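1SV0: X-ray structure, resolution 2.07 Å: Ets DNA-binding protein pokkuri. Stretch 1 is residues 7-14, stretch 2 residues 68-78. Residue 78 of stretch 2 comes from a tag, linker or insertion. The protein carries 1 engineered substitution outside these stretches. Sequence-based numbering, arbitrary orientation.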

ATOM      1  N   PRO A   7       8.050  20.325  -0.731  1.00 46.88           N
ATOM      2  CA  PRO A   7       9.507  20.301  -0.895  1.00 47.77           C
ATOM      3  C   PRO A   7       9.991  18.860  -1.031  1.00 49.02           C
ATOM      4  O   PRO A   7       9.364  17.935  -0.503  1.00 47.90           O
ATOM      5  CB  PRO A   7      10.014  20.993   0.370  1.00 46.69           C
ATOM      6  CG  PRO A   7       8.947  20.756   1.355  1.00 47.94           C
ATOM      7  CD  PRO A   7       7.679  20.926   0.559  1.00 47.38           C
ATOM      8  N   SER A   8      11.096  18.678  -1.750  1.00 48.21           N
ATOM      9  CA  SER A   8      11.663  17.358  -1.999  1.00 49.18           C
ATOM     10  C   SER A   8      11.996  16.557  -0.744  1.00 48.62           C
ATOM     11  O   SER A   8      11.742  15.354  -0.682  1.00 49.21           O
ATOM     12  CB  SER A   8      12.924  17.488  -2.856  1.00 51.13           C
ATOM     13  OG  SER A   8      13.936  18.187  -2.157  1.00 53.29           O
ATOM     14  N   ASP A   9      12.581  17.217   0.247  1.00 47.64           N
ATOM     15  CA  ASP A   9      12.943  16.540   1.484  1.00 45.90           C
ATOM     16  C   ASP A   9      11.792  16.615   2.479  1.00 43.11           C
ATOM     17  O   ASP A   9      11.529  17.669   3.056  1.00 42.97           O
ATOM     18  CB  ASP A   9      14.205  17.172   2.079  1.00 47.87           C
ATOM     19  CG  ASP A   9      14.643  16.496   3.358  1.00 50.74           C
ATOM     20  OD1 ASP A   9      14.709  15.250   3.378  1.00 51.80           O
ATOM     21  OD2 ASP A   9      14.925  17.207   4.344  1.00 54.31           O
ATOM     22  N   PRO A  10      11.091  15.488   2.694  1.00 41.45           N
ATOM     23  CA  PRO A  10       9.954  15.408   3.619  1.00 40.92           C
ATOM     24  C   PRO A  10      10.262  15.961   5.012  1.00 41.51           C
ATOM     25  O   PRO A  10       9.383  16.494   5.693  1.00 40.17           O
ATOM     26  CB  PRO A  10       9.643  13.914   3.662  1.00 40.38           C
ATOM     27  CG  PRO A  10      10.101  13.425   2.322  1.00 40.72           C
ATOM     28  CD  PRO A  10      11.394  14.163   2.124  1.00 41.27           C
ATOM     29  N   ARG A  11      11.512  15.823   5.438  1.00 42.15           N
ATOM     30  CA  ARG A  11      11.914  16.305   6.750  1.00 42.86           C
ATOM     31  C   ARG A  11      11.709  17.809   6.893  1.00 42.25           C
ATOM     32  O   ARG A  11      11.732  18.340   8.002  1.00 43.43           O
ATOM     33  CB  ARG A  11      13.376  15.945   7.013  1.00 45.68           C
ATOM     34  CG  ARG A  11      13.599  14.467   7.285  1.00 47.22           C
ATOM     35  CD  ARG A  11      15.077  14.145   7.389  1.00 49.08           C
ATOM     36  NE  ARG A  11      15.702  14.004   6.078  1.00 51.29           N
ATOM     37  CZ  ARG A  11      16.785  14.669   5.689  1.00 54.08           C
ATOM     38  NH1 ARG A  11      17.365  15.532   6.514  1.00 55.44           N
ATOM     39  NH2 ARG A  11      17.296  14.460   4.480  1.00 53.96           N
ATOM     40  N   LEU A  12      11.497  18.494   5.773  1.00 41.60           N
ATOM     41  CA  LEU A  12      11.290  19.938   5.799  1.00 40.74           C
ATOM     42  C   LEU A  12       9.815  20.318   5.643  1.00 39.78           C
ATOM     43  O   LEU A  12       9.474  21.498   5.604  1.00 39.67           O
ATOM     44  CB  LEU A  12      12.111  20.602   4.691  1.00 42.35           C
ATOM     45  CG  LEU A  12      13.617  20.318   4.712  1.00 45.24           C
ATOM     46  CD1 LEU A  12      14.297  21.081   3.591  1.00 45.93           C
ATOM     47  CD2 LEU A  12      14.206  20.721   6.055  1.00 46.60           C
ATOM     48  N   TRP A  13       8.942  19.322   5.566  1.00 36.33           N
ATOM     49  CA  TRP A  13       7.517  19.593   5.399  1.00 35.75           C
ATOM     50  C   TRP A  13       6.865  20.300   6.572  1.00 34.52           C
ATOM     51  O   TRP A  13       7.186  20.041   7.729  1.00 33.88           O
ATOM     52  CB  TRP A  13       6.740  18.295   5.133  1.00 32.99           C
ATOM     53  CG  TRP A  13       7.011  17.687   3.801  1.00 33.50           C
ATOM     54  CD1 TRP A  13       7.647  18.275   2.744  1.00 33.18           C
ATOM     55  CD2 TRP A  13       6.614  16.384   3.356  1.00 32.04           C
ATOM     56  NE1 TRP A  13       7.673  17.418   1.669  1.00 33.13           N
ATOM     57  CE2 TRP A  13       7.042  16.251   2.017  1.00 31.68           C
ATOM     58  CE3 TRP A  13       5.937  15.314   3.960  1.00 32.18           C
ATOM     59  CZ2 TRP A  13       6.812  15.093   1.268  1.00 31.00           C
ATOM     60  CZ3 TRP A  13       5.710  14.156   3.210  1.00 32.03           C
ATOM     61  CH2 TRP A  13       6.147  14.060   1.880  1.00 31.54           C
ATOM     62  N   SER A  14       5.937  21.196   6.256  1.00 34.61           N
ATOM     63  CA  SER A  14       5.179  21.915   7.273  1.00 35.85           C
ATOM     64  C   SER A  14       4.065  20.947   7.679  1.00 36.45           C
ATOM     65  O   SER A  14       3.958  19.862   7.105  1.00 33.87           O
ATOM     66  CB  SER A  14       4.559  23.176   6.668  1.00 36.61           C
ATOM     67  OG  SER A  14       3.619  22.832   5.656  1.00 36.18           O
TER
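Stretch 2, residues 68-78: VLQMLIIESHS

Stretch 2 carries on a helix that begins earlier in the chain and lays one side against a compact turn of stretch 1, with Pro10 near the middle, Trp13 toward the early residues of the helix, and a polar cluster around Ser76 and His77. The backbone is helical as it enters at Val68, with i to i+4 bonds such as Ile73 N to Leu69 O (3.1 Å) and Ser76 N to Leu72 O (2.9 Å). Stretch 1 is mostly loop, tightened by a short 3-10 segment at residues 10-12, where Leu12 N bonds to Asp9 O (2.8 Å) and Trp13 N to Pro10 O (2.9 Å). Stretch 1 runs against the helix: Asp9 lies by Ser76 and Trp13 by Leu69. The backbones come nearest at Asp9 and Ser76, whose CA atoms lie 5.1 Å apart.

The helical repeat decides which residues meet the turn: Leu69, Leu72, Ile73 and Ser76 recur at spacings of three and four. Pro10 points toward the helix and touches three of them, its CB 3.6 Å from Leu69 CD1 and its CG 3.7 Å from Leu72 CB and 4.1 Å from Ile73 CG1. Trp13 extends this apolar patch, with CZ3 4.0 Å from Leu69 CD1 and CH2 3.9 Å from Leu72 CD2. The indole is also tied to its own stretch, since NE1 donates to Pro7 O at 2.8 Å.

Around Ser76 and His77 the chemistry changes. Ser8 O packs 3.6 Å from Ser76 CB, while Ser76 OG turns back to donate to Ile73 O (2.6 Å) and lies 3.3 Å from Asp9 OD1. Arg11 NH2 forms a salt bridge with Asp9 OD1 (2.9 Å) and comes within 3.0 Å of His77 NE2; Arg11 NE lies 3.6 Å from Ile73 CG2, which sits at the guanidinium edge. The rule is economical: buried Pro10 and Trp13 pack on the helix, and the Asp9–Arg11 pair borders them.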

ATOM      1  N   VAL A  68       6.951   4.348   1.901  1.00 33.34           N
ATOM      2  CA  VAL A  68       6.910   5.370   0.865  1.00 33.28           C
ATOM      3  C   VAL A  68       7.632   6.617   1.364  1.00 32.88           C
ATOM      4  O   VAL A  68       8.454   7.200   0.652  1.00 30.11           O
ATOM      5  CB  VAL A  68       5.469   5.756   0.497  1.00 32.93           C
ATOM      6  CG1 VAL A  68       5.480   6.993  -0.389  1.00 32.66           C
ATOM      7  CG2 VAL A  68       4.799   4.602  -0.229  1.00 32.68           C
ATOM      8  N   LEU A  69       7.319   7.023   2.589  1.00 31.38           N
ATOM      9  CA  LEU A  69       7.948   8.202   3.168  1.00 32.61           C
ATOM     10  C   LEU A  69       9.464   8.023   3.234  1.00 31.86           C
ATOM     11  O   LEU A  69      10.211   8.897   2.804  1.00 32.47           O
ATOM     12  CB  LEU A  69       7.382   8.468   4.566  1.00 32.68           C
ATOM     13  CG  LEU A  69       7.914   9.682   5.329  1.00 33.91           C
ATOM     14  CD1 LEU A  69       7.714  10.933   4.483  1.00 32.74           C
ATOM     15  CD2 LEU A  69       7.183   9.812   6.685  1.00 31.60           C
ATOM     16  N   GLN A  70       9.915   6.894   3.774  1.00 33.19           N
ATOM     17  CA  GLN A  70      11.350   6.619   3.873  1.00 36.65           C
ATOM     18  C   GLN A  70      11.985   6.723   2.480  1.00 38.10           C
ATOM     19  O   GLN A  70      13.077   7.272   2.318  1.00 36.69           O
ATOM     20  CB  GLN A  70      11.588   5.213   4.432  1.00 38.41           C
ATOM     21  CG  GLN A  70      11.768   5.076   5.952  1.00 42.16           C
ATOM     22  CD  GLN A  70      11.380   6.306   6.761  1.00 42.65           C
ATOM     23  OE1 GLN A  70      12.228   7.133   7.094  1.00 42.71           O
ATOM     24  NE2 GLN A  70      10.095   6.425   7.084  1.00 42.83           N
ATOM     25  N   MET A  71      11.297   6.195   1.474  1.00 38.39           N
ATOM     26  CA  MET A  71      11.811   6.244   0.107  1.00 39.72           C
ATOM     27  C   MET A  71      11.938   7.665  -0.416  1.00 38.72           C
ATOM     28  O   MET A  71      12.897   7.982  -1.119  1.00 36.51           O
ATOM     29  CB  MET A  71      10.929   5.425  -0.829  1.00 42.55           C
ATOM     30  CG  MET A  71      11.086   3.933  -0.627  1.00 49.09           C
ATOM     31  SD  MET A  71      12.839   3.504  -0.616  1.00 56.40           S
ATOM     32  CE  MET A  71      13.177   3.411  -2.398  1.00 55.07           C
ATOM     33  N   LEU A  72      10.978   8.520  -0.072  1.00 36.87           N
ATOM     34  CA  LEU A  72      11.013   9.912  -0.502  1.00 39.53           C
ATOM     35  C   LEU A  72      12.238  10.608   0.082  1.00 40.40           C
ATOM     36  O   LEU A  72      12.832  11.479  -0.560  1.00 40.41           O
ATOM     37  CB  LEU A  72       9.738  10.642  -0.063  1.00 41.02           C
ATOM     38  CG  LEU A  72       8.502  10.528  -0.976  1.00 43.61           C
ATOM     39  CD1 LEU A  72       8.359   9.119  -1.508  1.00 46.23           C
ATOM     40  CD2 LEU A  72       7.258  10.941  -0.207  1.00 42.55           C
ATOM     41  N   ILE A  73      12.612  10.228   1.301  1.00 40.86           N
ATOM     42  CA  ILE A  73      13.782  10.816   1.947  1.00 42.63           C
ATOM     43  C   ILE A  73      15.034  10.360   1.206  1.00 44.01           C
ATOM     44  O   ILE A  73      15.856  11.180   0.800  1.00 43.10           O
ATOM     45  CB  ILE A  73      13.884  10.399   3.421  1.00 41.47           C
ATOM     46  CG1 ILE A  73      12.606  10.809   4.161  1.00 41.38           C
ATOM     47  CG2 ILE A  73      15.095  11.069   4.063  1.00 42.84           C
ATOM     48  CD1 ILE A  73      12.550  10.361   5.613  1.00 40.52           C
ATOM     49  N   ILE A  74      15.172   9.049   1.027  1.00 47.07           N
ATOM     50  CA  ILE A  74      16.312   8.488   0.302  1.00 49.93           C
ATOM     51  C   ILE A  74      16.437   9.285  -0.992  1.00 52.36           C
ATOM     52  O   ILE A  74      17.505   9.790  -1.332  1.00 52.15           O
ATOM     53  CB  ILE A  74      16.073   7.007  -0.090  1.00 49.46           C
ATOM     54  CG1 ILE A  74      15.738   6.167   1.148  1.00 50.81           C
ATOM     55  CG2 ILE A  74      17.290   6.458  -0.803  1.00 47.24           C
ATOM     56  CD1 ILE A  74      16.832   6.095   2.171  1.00 52.02           C
ATOM     57  N   GLU A  75      15.312   9.402  -1.691  1.00 55.56           N
ATOM     58  CA  GLU A  75      15.231  10.111  -2.961  1.00 58.71           C
ATOM     59  C   GLU A  75      15.647  11.571  -2.923  1.00 59.58           C
ATOM     60  O   GLU A  75      16.310  12.043  -3.844  1.00 60.49           O
ATOM     61  CB  GLU A  75      13.812  10.011  -3.523  1.00 61.03           C
ATOM     62  CG  GLU A  75      13.743   9.261  -4.829  1.00 64.29           C
ATOM     63  CD  GLU A  75      14.555   7.983  -4.787  1.00 67.88           C
ATOM     64  OE1 GLU A  75      14.301   7.145  -3.892  1.00 68.98           O
ATOM     65  OE2 GLU A  75      15.448   7.817  -5.646  1.00 69.10           O
ATOM     66  N   SER A  76      15.259  12.289  -1.874  1.00 60.43           N
ATOM     67  CA  SER A  76      15.610  13.700  -1.768  1.00 62.24           C
ATOM     68  C   SER A  76      17.121  13.871  -1.915  1.00 64.61           C
ATOM     69  O   SER A  76      17.602  14.954  -2.245  1.00 63.52           O
ATOM     70  CB  SER A  76      15.148  14.275  -0.427  1.00 61.05           C
ATOM     71  OG  SER A  76      15.912  13.763   0.650  1.00 61.27           O
ATOM     72  N   HIS A  77      17.861  12.791  -1.671  1.00 68.21           N
ATOM     73  CA  HIS A  77      19.316  12.806  -1.791  1.00 72.34           C
ATOM     74  C   HIS A  77      19.769  12.192  -3.116  1.00 74.24           C
ATOM     75  O   HIS A  77      20.420  12.853  -3.926  1.00 75.00           O
ATOM     76  CB  HIS A  77      19.957  12.039  -0.629  1.00 73.57           C
ATOM     77  CG  HIS A  77      19.895  12.764   0.680  1.00 75.77           C
ATOM     78  ND1 HIS A  77      20.581  13.938   0.913  1.00 76.45           N
ATOM     79  CD2 HIS A  77      19.218  12.493   1.821  1.00 76.49           C
ATOM     80  CE1 HIS A  77      20.329  14.357   2.139  1.00 76.99           C
ATOM     81  NE2 HIS A  77      19.504  13.499   2.713  1.00 77.25           N
ATOM     82  N   SER A  78      19.413  10.928  -3.330  1.00 75.97           N
ATOM     83  CA  SER A  78      19.787  10.213  -4.550  1.00 77.80           C
ATOM     84  C   SER A  78      19.444  10.986  -5.821  1.00 78.76           C
ATOM     85  O   SER A  78      20.373  11.217  -6.625  1.00 79.83           O
ATOM     86  CB  SER A  78      19.109   8.840  -4.585  1.00 77.92           C
ATOM     87  OG  SER A  78      17.698   8.962  -4.592  1.00 79.08           O
TER